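Local coordinates for dihydroxyacetone kinase (Citrobacter freundii, PDB 1UN8) that catalyses the ATP-dependent phosphorylation of dihydroxyacetone to dihydroxyacetone phosphate, working as a homodimer with a divalent metal ion, at the interface of chains A and B. Numbering follows the deposited sequence. Chains: chain A/B, Dihydroxyacetone kinase.

Contact 1: the interface of chains A and B. Residues chain A 193, 231, 265, 268, 272, 301; chain B 3-5.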
loop_
_atom_site.group_PDB
_atom_site.type_symbol
_atom_site.label_atom_id
_atom_site.label_comp_id
_atom_site.label_asym_id
_atom_site.label_seq_id
_atom_site.Cartn_x
_atom_site.Cartn_y
_atom_site.Cartn_z
ATOM N N LEU A 193 -13.543 4.856 -0.795
ATOM C CA LEU A 193 -14.215 5.257 0.432
ATOM C C LEU A 193 -13.848 6.704 0.722
ATOM O O LEU A 193 -14.575 7.411 1.414
ATOM C CB LEU A 193 -13.795 4.357 1.593
ATOM C CG LEU A 193 -14.083 2.874 1.342
ATOM C CD1 LEU A 193 -13.790 2.057 2.607
ATOM C CD2 LEU A 193 -15.530 2.699 0.902
ATOM N N GLN A 231 -20.470 -0.213 2.535
ATOM C CA GLN A 231 -19.045 -0.433 2.310
ATOM C C GLN A 231 -18.772 -1.927 2.339
ATOM O O GLN A 231 -17.627 -2.364 2.231
ATOM C CB GLN A 231 -18.214 0.261 3.383
ATOM C CG GLN A 231 -18.331 1.771 3.359
ATOM C CD GLN A 231 -17.365 2.429 4.316
ATOM O OE1 GLN A 231 -16.600 1.748 5.003
ATOM N NE2 GLN A 231 -17.387 3.759 4.366
ATOM N N SER A 265 -6.042 -1.259 3.203
ATOM C CA SER A 265 -5.143 -2.117 3.974
ATOM C C SER A 265 -4.959 -3.431 3.213
ATOM O O SER A 265 -5.841 -3.850 2.462
ATOM C CB SER A 265 -5.735 -2.412 5.351
ATOM O OG SER A 265 -6.923 -3.172 5.224
ATOM N N GLU A 268 -7.752 -5.768 3.884
ATOM C CA GLU A 268 -8.922 -5.463 3.076
ATOM C C GLU A 268 -8.760 -5.970 1.641
ATOM O O GLU A 268 -9.690 -6.566 1.068
ATOM C CB GLU A 268 -9.181 -3.953 3.074
ATOM C CG GLU A 268 -9.726 -3.399 4.391
ATOM C CD GLU A 268 -9.758 -1.882 4.413
ATOM O OE1 GLU A 268 -8.703 -1.260 4.653
ATOM O OE2 GLU A 268 -10.841 -1.308 4.177
ATOM N N ILE A 272 -11.133 -8.434 -0.469
ATOM C CA ILE A 272 -11.643 -8.072 -1.780
ATOM C C ILE A 272 -11.326 -9.196 -2.776
ATOM O O ILE A 272 -12.160 -9.588 -3.601
ATOM C CB ILE A 272 -11.010 -6.744 -2.294
ATOM C CG1 ILE A 272 -11.409 -5.574 -1.385
ATOM C CG2 ILE A 272 -11.456 -6.484 -3.718
ATOM C CD1 ILE A 272 -12.783 -5.726 -0.770
ATOM N N LYS A 301 -8.145 5.739 -0.598
ATOM C CA LYS A 301 -8.607 4.479 -0.056
ATOM C C LYS A 301 -9.696 3.851 -0.914
ATOM O O LYS A 301 -10.876 3.889 -0.571
ATOM C CB LYS A 301 -9.098 4.641 1.383
ATOM C CG LYS A 301 -9.533 3.314 2.000
ATOM C CD LYS A 301 -9.372 3.251 3.512
ATOM C CE LYS A 301 -9.538 1.795 3.972
ATOM N NZ LYS A 301 -9.292 1.569 5.429
ATOM N N GLN B 3 -14.848 2.893 8.244
ATOM C CA GLN B 3 -14.403 3.132 6.870
ATOM C C GLN B 3 -13.496 1.930 6.569
ATOM O O GLN B 3 -12.266 2.054 6.534
ATOM C CB GLN B 3 -13.610 4.443 6.787
ATOM C CG GLN B 3 -13.479 5.004 5.374
ATOM C CD GLN B 3 -12.692 6.310 5.314
ATOM O OE1 GLN B 3 -12.950 7.235 6.083
ATOM N NE2 GLN B 3 -11.733 6.395 4.387
ATOM N N PHE B 4 -14.112 0.771 6.346
ATOM C CA PHE B 4 -13.357 -0.471 6.132
ATOM C C PHE B 4 -14.079 -1.418 5.173
ATOM O O PHE B 4 -15.290 -1.613 5.280
ATOM C CB PHE B 4 -13.208 -1.155 7.503
ATOM C CG PHE B 4 -12.080 -2.144 7.606
ATOM C CD1 PHE B 4 -10.905 -1.806 8.276
ATOM C CD2 PHE B 4 -12.218 -3.433 7.112
ATOM C CE1 PHE B 4 -9.894 -2.741 8.457
ATOM C CE2 PHE B 4 -11.210 -4.377 7.291
ATOM C CZ PHE B 4 -10.046 -4.031 7.966
ATOM N N PHE B 5 -13.354 -2.016 4.236
ATOM C CA PHE B 5 -13.994 -2.963 3.329
ATOM C C PHE B 5 -14.000 -4.333 3.997
ATOM O O PHE B 5 -12.941 -4.915 4.227
ATOM C CB PHE B 5 -13.244 -3.075 1.994
ATOM C CG PHE B 5 -13.435 -1.902 1.070
ATOM C CD1 PHE B 5 -12.376 -1.061 0.773
ATOM C CD2 PHE B 5 -14.660 -1.662 0.461
ATOM C CE1 PHE B 5 -12.533 0.005 -0.120
ATOM C CE2 PHE B 5 -14.823 -0.598 -0.436
ATOM C CZ PHE B 5 -13.755 0.232 -0.723
#
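The N-terminal segment of one dihydroxyacetone kinase subunit lies across the other subunit of the homodimer, where B:Phe4 and B:Phe5 meet A:Glu268 near the start of helix 266-277. This is a worked example of an N-terminal arm docking on a partner subunit, its backbone N-H and C=O groups bonded and its rings packed. A:Glu268 does both. Its carboxylate oxygen OE2 accepts the backbone N of B:Phe5 at 2.6 Å, through the anti lone pair and in a nearly straight line (171° at H). Its methylene CG sits over one face of the B:Phe4 ring, 3.7 Å from the centroid and shifted toward the rim, and the carboxylate stacks on the same ring with the two planes 20° apart. The other oxygen, OE1, is held within its own chain: A:Ser265 N and OG and the ammonium NZ of A:Lys301 all donate to it, which fixes the rotation of the carboxylate and, with the salt bridge to A:Lys301, would favour its charged form. A:Lys301 reaches this point on an extended chain, and the same NZ bonds the carbonyl O of B:Gln3 at 3.2 Å. On the opposite flank of the arm, the side-chain amide oxygen OE1 of A:Gln231, as modelled, accepts a bent bond from the backbone N of B:Phe4 at 3.0 Å. B:Phe5 points the other way from B:Phe4: its CG turns beside its own backbone N (chi1 -75°), which sends the ring toward A:Leu193. A:Leu193 comes from the opposite direction and lays CD1 over one face of the ring, 3.8 Å from its centroid and offset toward the rim, while A:Ile272 CD1 touches B:Phe5 CB at 3.9 Å.

Contact 2: the interface of chains A and B. Residues chain A 193-194, 208, 231; chain B 2-3.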
loop_
_atom_site.group_PDB
_atom_site.type_symbol
_atom_site.label_atom_id
_atom_site.label_comp_id
_atom_site.label_asym_id
_atom_site.label_seq_id
_atom_site.Cartn_x
_atom_site.Cartn_y
_atom_site.Cartn_z
ATOM N N LEU A 193 -13.543 4.856 -0.795
ATOM C CA LEU A 193 -14.215 5.257 0.432
ATOM C C LEU A 193 -13.848 6.704 0.722
ATOM O O LEU A 193 -14.575 7.411 1.414
ATOM C CB LEU A 193 -13.795 4.357 1.593
ATOM C CG LEU A 193 -14.083 2.874 1.342
ATOM C CD1 LEU A 193 -13.790 2.057 2.607
ATOM C CD2 LEU A 193 -15.530 2.699 0.902
ATOM N N SER A 194 -12.719 7.147 0.191
ATOM C CA SER A 194 -12.296 8.533 0.379
ATOM C C SER A 194 -11.254 8.936 -0.657
ATOM O O SER A 194 -10.516 8.103 -1.175
ATOM C CB SER A 194 -11.746 8.769 1.794
ATOM O OG SER A 194 -10.634 7.943 2.060
ATOM N N HIS A 208 -15.373 12.280 1.162
ATOM C CA HIS A 208 -15.718 11.053 1.807
ATOM C C HIS A 208 -17.238 10.970 2.066
ATOM O O HIS A 208 -17.871 11.981 2.406
ATOM C CB HIS A 208 -14.934 10.924 3.145
ATOM C CG HIS A 208 -15.514 9.877 4.128
ATOM N ND1 HIS A 208 -15.274 8.526 4.003
ATOM C CD2 HIS A 208 -16.304 10.022 5.219
ATOM C CE1 HIS A 208 -15.892 7.881 4.977
ATOM N NE2 HIS A 208 -16.524 8.765 5.728
ATOM N N GLN A 231 -20.470 -0.213 2.535
ATOM C CA GLN A 231 -19.045 -0.433 2.310
ATOM C C GLN A 231 -18.772 -1.927 2.339
ATOM O O GLN A 231 -17.627 -2.364 2.231
ATOM C CB GLN A 231 -18.214 0.261 3.383
ATOM C CG GLN A 231 -18.331 1.771 3.359
ATOM C CD GLN A 231 -17.365 2.429 4.316
ATOM O OE1 GLN A 231 -16.600 1.748 5.003
ATOM N NE2 GLN A 231 -17.387 3.759 4.366
ATOM N N SER B 2 -17.339 3.364 10.597
ATOM C CA SER B 2 -16.424 2.379 10.036
ATOM C C SER B 2 -16.123 2.667 8.556
ATOM O O SER B 2 -17.038 2.711 7.722
ATOM C CB SER B 2 -17.035 0.977 10.189
ATOM O OG SER B 2 -16.547 0.071 9.214
ATOM N N GLN B 3 -14.848 2.893 8.244
ATOM C CA GLN B 3 -14.403 3.132 6.870
ATOM C C GLN B 3 -13.496 1.930 6.569
ATOM O O GLN B 3 -12.266 2.054 6.534
ATOM C CB GLN B 3 -13.610 4.443 6.787
ATOM C CG GLN B 3 -13.479 5.004 5.374
ATOM C CD GLN B 3 -12.692 6.310 5.314
ATOM O OE1 GLN B 3 -12.950 7.235 6.083
ATOM N NE2 GLN B 3 -11.733 6.395 4.387
#
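The side-chain amide of B:Gln3 sits offset beyond the ND1-CE1 rim of the A:His208 imidazole, on one side of its plane, with the two planes 28° apart. The nearest pair is A:His208 CE1 to B:Gln3 OE1 at 3.2 Å, and the two side chains pass at a slant. Both belong to the dimer interface of this DhaK-family kinase, where the N-terminal arm of one subunit runs over loops of the other. At the ring's edge, A:His208 ND1 donates to the backbone O of A:Leu193 at 2.9 Å, a bond tilted 21° from the imidazole plane; it ties the histidine to the loop beside it and sets the ring's orientation toward the glutamine. B:Gln3 leaves its backbone with CG anti to N (chi1 -162°) and runs out extended, which carries the amide past A:Leu193 into the corner between A:His208 and A:Ser194. There the amide nitrogen NE2 lies 3.0 Å from the hydroxyl OG of A:Ser194, a hydrogen bond with the amide as donor. Farther back along the arm, the modelled A:Gln231 OE1 lies 2.9 Å from the carbonyl O of B:Ser2, a clash because both can only accept. The modelled orientation of the A:Gln231 amide is therefore doubtful: flipped, its nitrogen could donate to B:Ser2 O but would face the backbone N-H of B:Phe4 with another donor.

Contact 1 and contact 2 are adjoining stretches of one arm-on-subunit interface, their centres about 7 Å apart, and they share A:Leu193, A:Gln231 and B:Gln3. B:Gln3 is the pivot between them: its carbonyl serves contact 1 while its side chain serves contact 2. Because the dimer is two-fold symmetric, each subunit both lends an arm and receives one, so the pair of contacts recurs with the chains exchanged. The centres lie about 18 Å and 16 Å from A:His220, the histidine that binds the substrate covalently, which suggests a role in assembly rather than direct catalysis.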